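Local coordinates for hydrogenase expression/formation protein HypE (Desulfovibrio vulgaris subsp. vulgaris, PDB 2Z1U) that binds ATP and magnesium and probably takes part in the maturation of hydrogenases, at residues 166-177 with 269-280. Sequence-based numbering, arbitrary orientation.
Sequences DAILISGSMGDH and ANEGKLICILPE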
ATOM      1  N   ASP A 166       2.791 -11.484 -33.347  1.00 51.31           N
ATOM      2  CA  ASP A 166       3.651 -10.815 -32.358  1.00 51.03           C
ATOM      3  C   ASP A 166       4.829 -11.698 -31.948  1.00 50.82           C
ATOM      4  O   ASP A 166       4.673 -12.914 -31.789  1.00 50.71           O
ATOM      5  CB  ASP A 166       2.857 -10.452 -31.104  1.00 50.27           C
ATOM      6  CG  ASP A 166       2.002  -9.206 -31.275  1.00 50.40           C
ATOM      7  OD1 ASP A 166       2.042  -8.551 -32.343  1.00 49.30           O
ATOM      8  OD2 ASP A 166       1.285  -8.871 -30.315  1.00 50.17           O
ATOM      9  N   ALA A 167       5.998 -11.084 -31.772  1.00 49.80           N
ATOM     10  CA  ALA A 167       7.126 -11.783 -31.180  1.00 49.03           C
ATOM     11  C   ALA A 167       6.996 -11.749 -29.656  1.00 48.52           C
ATOM     12  O   ALA A 167       6.416 -10.817 -29.097  1.00 48.61           O
ATOM     13  CB  ALA A 167       8.431 -11.152 -31.627  1.00 49.37           C
ATOM     14  N   ILE A 168       7.507 -12.776 -28.986  1.00 47.97           N
ATOM     15  CA  ILE A 168       7.553 -12.801 -27.525  1.00 47.79           C
ATOM     16  C   ILE A 168       9.008 -12.758 -27.159  1.00 47.43           C
ATOM     17  O   ILE A 168       9.781 -13.637 -27.559  1.00 47.05           O
ATOM     18  CB  ILE A 168       6.906 -14.072 -26.911  1.00 47.95           C
ATOM     19  CG1 ILE A 168       5.466 -14.255 -27.392  1.00 49.14           C
ATOM     20  CG2 ILE A 168       6.944 -14.003 -25.371  1.00 45.34           C
ATOM     21  CD1 ILE A 168       4.835 -15.615 -26.997  1.00 48.26           C
ATOM     22  N   LEU A 169       9.385 -11.681 -26.471  1.00 48.31           N
ATOM     23  CA  LEU A 169      10.763 -11.447 -26.065  1.00 48.16           C
ATOM     24  C   LEU A 169      10.895 -11.557 -24.550  1.00 48.36           C
ATOM     25  O   LEU A 169       9.985 -11.196 -23.787  1.00 48.19           O
ATOM     26  CB  LEU A 169      11.243 -10.053 -26.513  1.00 48.08           C
ATOM     27  CG  LEU A 169      11.070  -9.555 -27.945  1.00 46.91           C
ATOM     28  CD1 LEU A 169      11.674  -8.145 -28.052  1.00 45.82           C
ATOM     29  CD2 LEU A 169      11.719 -10.506 -28.972  1.00 47.46           C
ATOM     30  N   ILE A 170      12.040 -12.071 -24.122  1.00 48.83           N
ATOM     31  CA  ILE A 170      12.384 -12.088 -22.704  1.00 48.62           C
ATOM     32  C   ILE A 170      13.621 -11.229 -22.497  1.00 47.85           C
ATOM     33  O   ILE A 170      14.504 -11.166 -23.380  1.00 47.39           O
ATOM     34  CB  ILE A 170      12.602 -13.549 -22.209  1.00 49.75           C
ATOM     35  CG1 ILE A 170      12.445 -13.639 -20.693  1.00 50.95           C
ATOM     36  CG2 ILE A 170      13.965 -14.100 -22.695  1.00 48.38           C
ATOM     37  CD1 ILE A 170      11.018 -13.381 -20.170  1.00 55.55           C
ATOM     38  N   SER A 171      13.700 -10.580 -21.337  1.00 47.63           N
ATOM     39  CA  SER A 171      14.776  -9.587 -21.086  1.00 47.78           C
ATOM     40  C   SER A 171      16.015 -10.203 -20.447  1.00 47.94           C
ATOM     41  O   SER A 171      17.039  -9.559 -20.352  1.00 48.46           O
ATOM     42  CB  SER A 171      14.268  -8.425 -20.222  1.00 46.32           C
ATOM     43  OG  SER A 171      13.910  -8.873 -18.935  1.00 45.74           O
ATOM     44  N   GLY A 172      15.903 -11.449 -19.994  1.00 47.85           N
ATOM     45  CA  GLY A 172      17.035 -12.166 -19.405  1.00 47.89           C
ATOM     46  C   GLY A 172      16.667 -13.544 -18.861  1.00 48.10           C
ATOM     47  O   GLY A 172      15.587 -14.059 -19.137  1.00 47.26           O
ATOM     48  N   SER A 173      17.581 -14.107 -18.069  1.00 48.23           N
ATOM     49  CA  SER A 173      17.518 -15.494 -17.595  1.00 48.69           C
ATOM     50  C   SER A 173      16.355 -15.769 -16.637  1.00 48.61           C
ATOM     51  O   SER A 173      15.918 -14.886 -15.901  1.00 49.12           O
ATOM     52  CB  SER A 173      18.864 -15.866 -16.947  1.00 48.91           C
ATOM     53  OG  SER A 173      19.089 -15.110 -15.765  1.00 47.11           O
ATOM     54  N   MET A 174      15.864 -17.012 -16.645  1.00 48.95           N
ATOM     55  CA  MET A 174      14.707 -17.385 -15.858  1.00 48.86           C
ATOM     56  C   MET A 174      15.092 -18.240 -14.657  1.00 49.01           C
ATOM     57  O   MET A 174      15.963 -19.111 -14.763  1.00 48.43           O
ATOM     58  CB  MET A 174      13.703 -18.154 -16.745  1.00 48.73           C
ATOM     59  CG  MET A 174      13.065 -17.269 -17.828  1.00 48.30           C
ATOM     60  SD  MET A 174      11.827 -16.123 -17.211  1.00 48.41           S
ATOM     61  CE  MET A 174      12.688 -14.503 -17.130  1.00 43.98           C
ATOM     62  N   GLY A 175      14.446 -17.975 -13.523  1.00 48.47           N
ATOM     63  CA  GLY A 175      14.512 -18.870 -12.367  1.00 48.81           C
ATOM     64  C   GLY A 175      15.459 -18.457 -11.250  1.00 48.52           C
ATOM     65  O   GLY A 175      15.428 -19.035 -10.166  1.00 48.59           O
ATOM     66  N   ASP A 176      16.305 -17.465 -11.519  1.00 48.26           N
ATOM     67  CA  ASP A 176      17.377 -17.042 -10.606  1.00 48.22           C
ATOM     68  C   ASP A 176      16.903 -16.637  -9.218  1.00 48.12           C
ATOM     69  O   ASP A 176      17.385 -17.193  -8.227  1.00 47.84           O
ATOM     70  CB  ASP A 176      18.191 -15.909 -11.232  1.00 48.26           C
ATOM     71  CG  ASP A 176      18.701 -16.274 -12.611  1.00 49.57           C
ATOM     72  OD1 ASP A 176      19.888 -16.613 -12.729  1.00 50.22           O
ATOM     73  OD2 ASP A 176      17.900 -16.268 -13.566  1.00 51.84           O
ATOM     74  N   HIS A 177      15.958 -15.699  -9.147  1.00 47.46           N
ATOM     75  CA  HIS A 177      15.431 -15.253  -7.866  1.00 47.57           C
ATOM     76  C   HIS A 177      14.832 -16.401  -7.042  1.00 48.15           C
ATOM     77  O   HIS A 177      15.199 -16.592  -5.876  1.00 48.63           O
ATOM     78  CB  HIS A 177      14.362 -14.179  -8.035  1.00 47.05           C
ATOM     79  CG  HIS A 177      13.796 -13.708  -6.732  1.00 45.86           C
ATOM     80  ND1 HIS A 177      14.431 -12.774  -5.944  1.00 45.83           N
ATOM     81  CD2 HIS A 177      12.674 -14.059  -6.066  1.00 45.19           C
ATOM     82  CE1 HIS A 177      13.716 -12.555  -4.854  1.00 45.91           C
ATOM     83  NE2 HIS A 177      12.646 -13.327  -4.900  1.00 46.71           N
ATOM     84  N   ALA A 269       9.635 -17.623  -9.558  1.00 50.24           N
ATOM     85  CA  ALA A 269       9.479 -16.194  -9.570  1.00 50.12           C
ATOM     86  C   ALA A 269      10.790 -15.528  -9.978  1.00 49.65           C
ATOM     87  O   ALA A 269      11.876 -15.953  -9.571  1.00 49.62           O
ATOM     88  CB  ALA A 269       9.044 -15.690  -8.181  1.00 50.57           C
ATOM     89  N   ASN A 270      10.670 -14.506 -10.818  1.00 49.71           N
ATOM     90  CA  ASN A 270      11.789 -13.623 -11.164  1.00 48.75           C
ATOM     91  C   ASN A 270      11.476 -12.260 -10.593  1.00 48.80           C
ATOM     92  O   ASN A 270      10.303 -11.950 -10.382  1.00 48.01           O
ATOM     93  CB  ASN A 270      11.946 -13.522 -12.679  1.00 48.36           C
ATOM     94  CG  ASN A 270      12.057 -14.872 -13.326  1.00 47.75           C
ATOM     95  OD1 ASN A 270      13.139 -15.467 -13.371  1.00 45.99           O
ATOM     96  ND2 ASN A 270      10.935 -15.377 -13.830  1.00 49.72           N
ATOM     97  N   GLU A 271      12.512 -11.456 -10.339  1.00 47.98           N
ATOM     98  CA  GLU A 271      12.317 -10.122  -9.743  1.00 48.97           C
ATOM     99  C   GLU A 271      13.087  -9.000 -10.462  1.00 48.13           C
ATOM    100  O   GLU A 271      13.145  -7.862  -9.991  1.00 48.91           O
ATOM    101  CB  GLU A 271      12.612 -10.137  -8.230  1.00 48.83           C
ATOM    102  CG  GLU A 271      11.612 -10.969  -7.388  1.00 51.70           C
ATOM    103  CD  GLU A 271      10.200 -10.372  -7.318  1.00 53.88           C
ATOM    104  OE1 GLU A 271       9.276 -11.061  -6.844  1.00 59.11           O
ATOM    105  OE2 GLU A 271       9.985  -9.236  -7.747  1.00 54.44           O
ATOM    106  N   GLY A 272      13.651  -9.310 -11.622  1.00 48.34           N
ATOM    107  CA  GLY A 272      14.365  -8.309 -12.419  1.00 47.96           C
ATOM    108  C   GLY A 272      14.248  -8.565 -13.902  1.00 48.36           C
ATOM    109  O   GLY A 272      15.183  -8.304 -14.658  1.00 47.94           O
ATOM    110  N   LYS A 273      13.084  -9.073 -14.316  1.00 49.06           N
ATOM    111  CA  LYS A 273      12.877  -9.574 -15.695  1.00 48.39           C
ATOM    112  C   LYS A 273      11.533  -9.090 -16.233  1.00 49.08           C
ATOM    113  O   LYS A 273      10.601  -8.864 -15.456  1.00 47.97           O
ATOM    114  CB  LYS A 273      12.839 -11.129 -15.707  1.00 48.38           C
ATOM    115  CG  LYS A 273      14.127 -11.780 -15.251  1.00 46.27           C
ATOM    116  CD  LYS A 273      15.223 -11.608 -16.293  1.00 46.82           C
ATOM    117  CE  LYS A 273      16.595 -11.548 -15.652  1.00 46.66           C
ATOM    118  NZ  LYS A 273      16.720 -12.568 -14.558  1.00 45.49           N
ATOM    119  N   LEU A 274      11.420  -8.963 -17.551  1.00 49.38           N
ATOM    120  CA  LEU A 274      10.112  -8.714 -18.163  1.00 50.01           C
ATOM    121  C   LEU A 274       9.921  -9.536 -19.427  1.00 50.29           C
ATOM    122  O   LEU A 274      10.886  -9.977 -20.052  1.00 50.78           O
ATOM    123  CB  LEU A 274       9.906  -7.214 -18.472  1.00 50.33           C
ATOM    124  CG  LEU A 274      10.841  -6.479 -19.458  1.00 50.16           C
ATOM    125  CD1 LEU A 274      10.552  -6.751 -20.950  1.00 48.43           C
ATOM    126  CD2 LEU A 274      10.778  -4.964 -19.191  1.00 49.87           C
ATOM    127  N   ILE A 275       8.655  -9.721 -19.785  1.00 49.87           N
ATOM    128  CA  ILE A 275       8.248 -10.237 -21.067  1.00 50.05           C
ATOM    129  C   ILE A 275       7.775  -9.047 -21.891  1.00 50.26           C
ATOM    130  O   ILE A 275       7.041  -8.195 -21.393  1.00 49.91           O
ATOM    131  CB  ILE A 275       7.090 -11.276 -20.920  1.00 50.36           C
ATOM    132  CG1 ILE A 275       7.618 -12.552 -20.272  1.00 51.77           C
ATOM    133  CG2 ILE A 275       6.458 -11.630 -22.278  1.00 50.23           C
ATOM    134  CD1 ILE A 275       6.965 -12.894 -18.960  1.00 58.04           C
ATOM    135  N   CYS A 276       8.199  -9.000 -23.149  1.00 50.61           N
ATOM    136  CA  CYS A 276       7.777  -7.951 -24.049  1.00 50.33           C
ATOM    137  C   CYS A 276       7.183  -8.569 -25.311  1.00 49.66           C
ATOM    138  O   CYS A 276       7.837  -9.340 -26.009  1.00 48.59           O
ATOM    139  CB  CYS A 276       8.966  -7.033 -24.390  1.00 50.44           C
ATOM    140  SG  CYS A 276       8.657  -5.810 -25.681  1.00 53.41           S
ATOM    141  N   ILE A 277       5.936  -8.212 -25.593  1.00 49.79           N
ATOM    142  CA  ILE A 277       5.228  -8.716 -26.777  1.00 49.69           C
ATOM    143  C   ILE A 277       4.870  -7.522 -27.664  1.00 49.94           C
ATOM    144  O   ILE A 277       4.363  -6.510 -27.167  1.00 50.38           O
ATOM    145  CB  ILE A 277       3.990  -9.573 -26.370  1.00 49.36           C
ATOM    146  CG1 ILE A 277       4.461 -10.800 -25.580  1.00 49.58           C
ATOM    147  CG2 ILE A 277       3.195 -10.041 -27.604  1.00 49.03           C
ATOM    148  CD1 ILE A 277       3.373 -11.582 -24.852  1.00 48.68           C
ATOM    149  N   LEU A 278       5.169  -7.648 -28.959  1.00 50.69           N
ATOM    150  CA  LEU A 278       5.069  -6.566 -29.943  1.00 51.09           C
ATOM    151  C   LEU A 278       5.122  -7.119 -31.388  1.00 51.75           C
ATOM    152  O   LEU A 278       5.653  -8.212 -31.612  1.00 51.80           O
ATOM    153  CB  LEU A 278       6.204  -5.549 -29.715  1.00 51.35           C
ATOM    154  CG  LEU A 278       7.610  -5.751 -30.322  1.00 50.94           C
ATOM    155  CD1 LEU A 278       8.421  -4.523 -30.017  1.00 48.22           C
ATOM    156  CD2 LEU A 278       8.320  -7.004 -29.810  1.00 50.57           C
ATOM    157  N   PRO A 279       4.608  -6.357 -32.381  1.00 52.29           N
ATOM    158  CA  PRO A 279       4.669  -6.821 -33.774  1.00 52.56           C
ATOM    159  C   PRO A 279       6.070  -7.225 -34.228  1.00 53.37           C
ATOM    160  O   PRO A 279       7.075  -6.671 -33.767  1.00 52.99           O
ATOM    161  CB  PRO A 279       4.216  -5.599 -34.577  1.00 52.72           C
ATOM    162  CG  PRO A 279       3.360  -4.841 -33.647  1.00 52.13           C
ATOM    163  CD  PRO A 279       3.957  -5.038 -32.280  1.00 52.25           C
ATOM    164  N   GLU A 280       6.113  -8.175 -35.159  1.00 54.29           N
ATOM    165  CA  GLU A 280       7.353  -8.739 -35.673  1.00 55.76           C
ATOM    166  C   GLU A 280       8.367  -7.702 -36.167  1.00 55.96           C
ATOM    167  O   GLU A 280       9.561  -7.849 -35.905  1.00 56.18           O
ATOM    168  CB  GLU A 280       7.038  -9.782 -36.764  1.00 55.83           C
ATOM    169  CG  GLU A 280       8.238 -10.523 -37.357  1.00 59.17           C
ATOM    170  CD  GLU A 280       9.205 -11.071 -36.315  1.00 62.86           C
ATOM    171  OE1 GLU A 280      10.438 -10.890 -36.496  1.00 64.62           O
ATOM    172  OE2 GLU A 280       8.743 -11.678 -35.326  1.00 64.34           O
TER
HETATM  173  O   HOH W   1      19.645 -12.648 -13.462  1.00 33.95           O
HETATM  174  O   HOH W   2      14.980 -14.647 -11.528  1.00 29.55           O
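Lys-273 NZ gives a hydrogen bond to Ser-173 O at 2.8 Å, beyond the point where the backbone pairing of two strands ends. The lysine chain, bent at chi2 and chi4, runs along the Gly-172 to Ser-173 backbone; a salt bridge to Asp-197 and a water also hold its ammonium. Met-174 passes it in the opposite direction, CE lying 3.6 Å from Lys-273 CG. Asn-270 OD1 accepts the N-H of Gly-175, the helix N-cap, in the carbonyl plane and nearly straight (2.8 Å, 171°), and reaches His-177 N through a water. Glu-271 CG sits over the centre of the His-177 imidazole, 3.4 Å from its centroid, a CH-pi contact; Ser-196 and the carbonyl of Ile-342 bind the ring nitrogens and fix its rotation.

Toward the strands, Ser-171 OG, placed by chi1 65° between its own N and carbonyl carbon, accepts the N-H of Leu-274, OG to N 2.9 Å. Beyond it, strands 167-170 and 275-278 pair antiparallel, Leu-169 and Cys-276 exchanging two backbone bonds. On one face Ile-170 CD1 reaches Ile-275 CG1 at 3.5 Å; Ile-275 and Ile-277 touch helix 225-237, Ile-168 and Ile-170 Ile-302. On the other, Leu-169 and Leu-278 meet beneath helix 280-291. These neighbouring inner strands of the mixed sheet, with loop 269-274 leading into 275-278 and putting the Glu-271 side chain about 5 Å from bound ATP and about 4 Å from the side chain of ATP-binding Thr-222, are consistent with the C-terminal domain of the AIR synthase (PurM)-related fold.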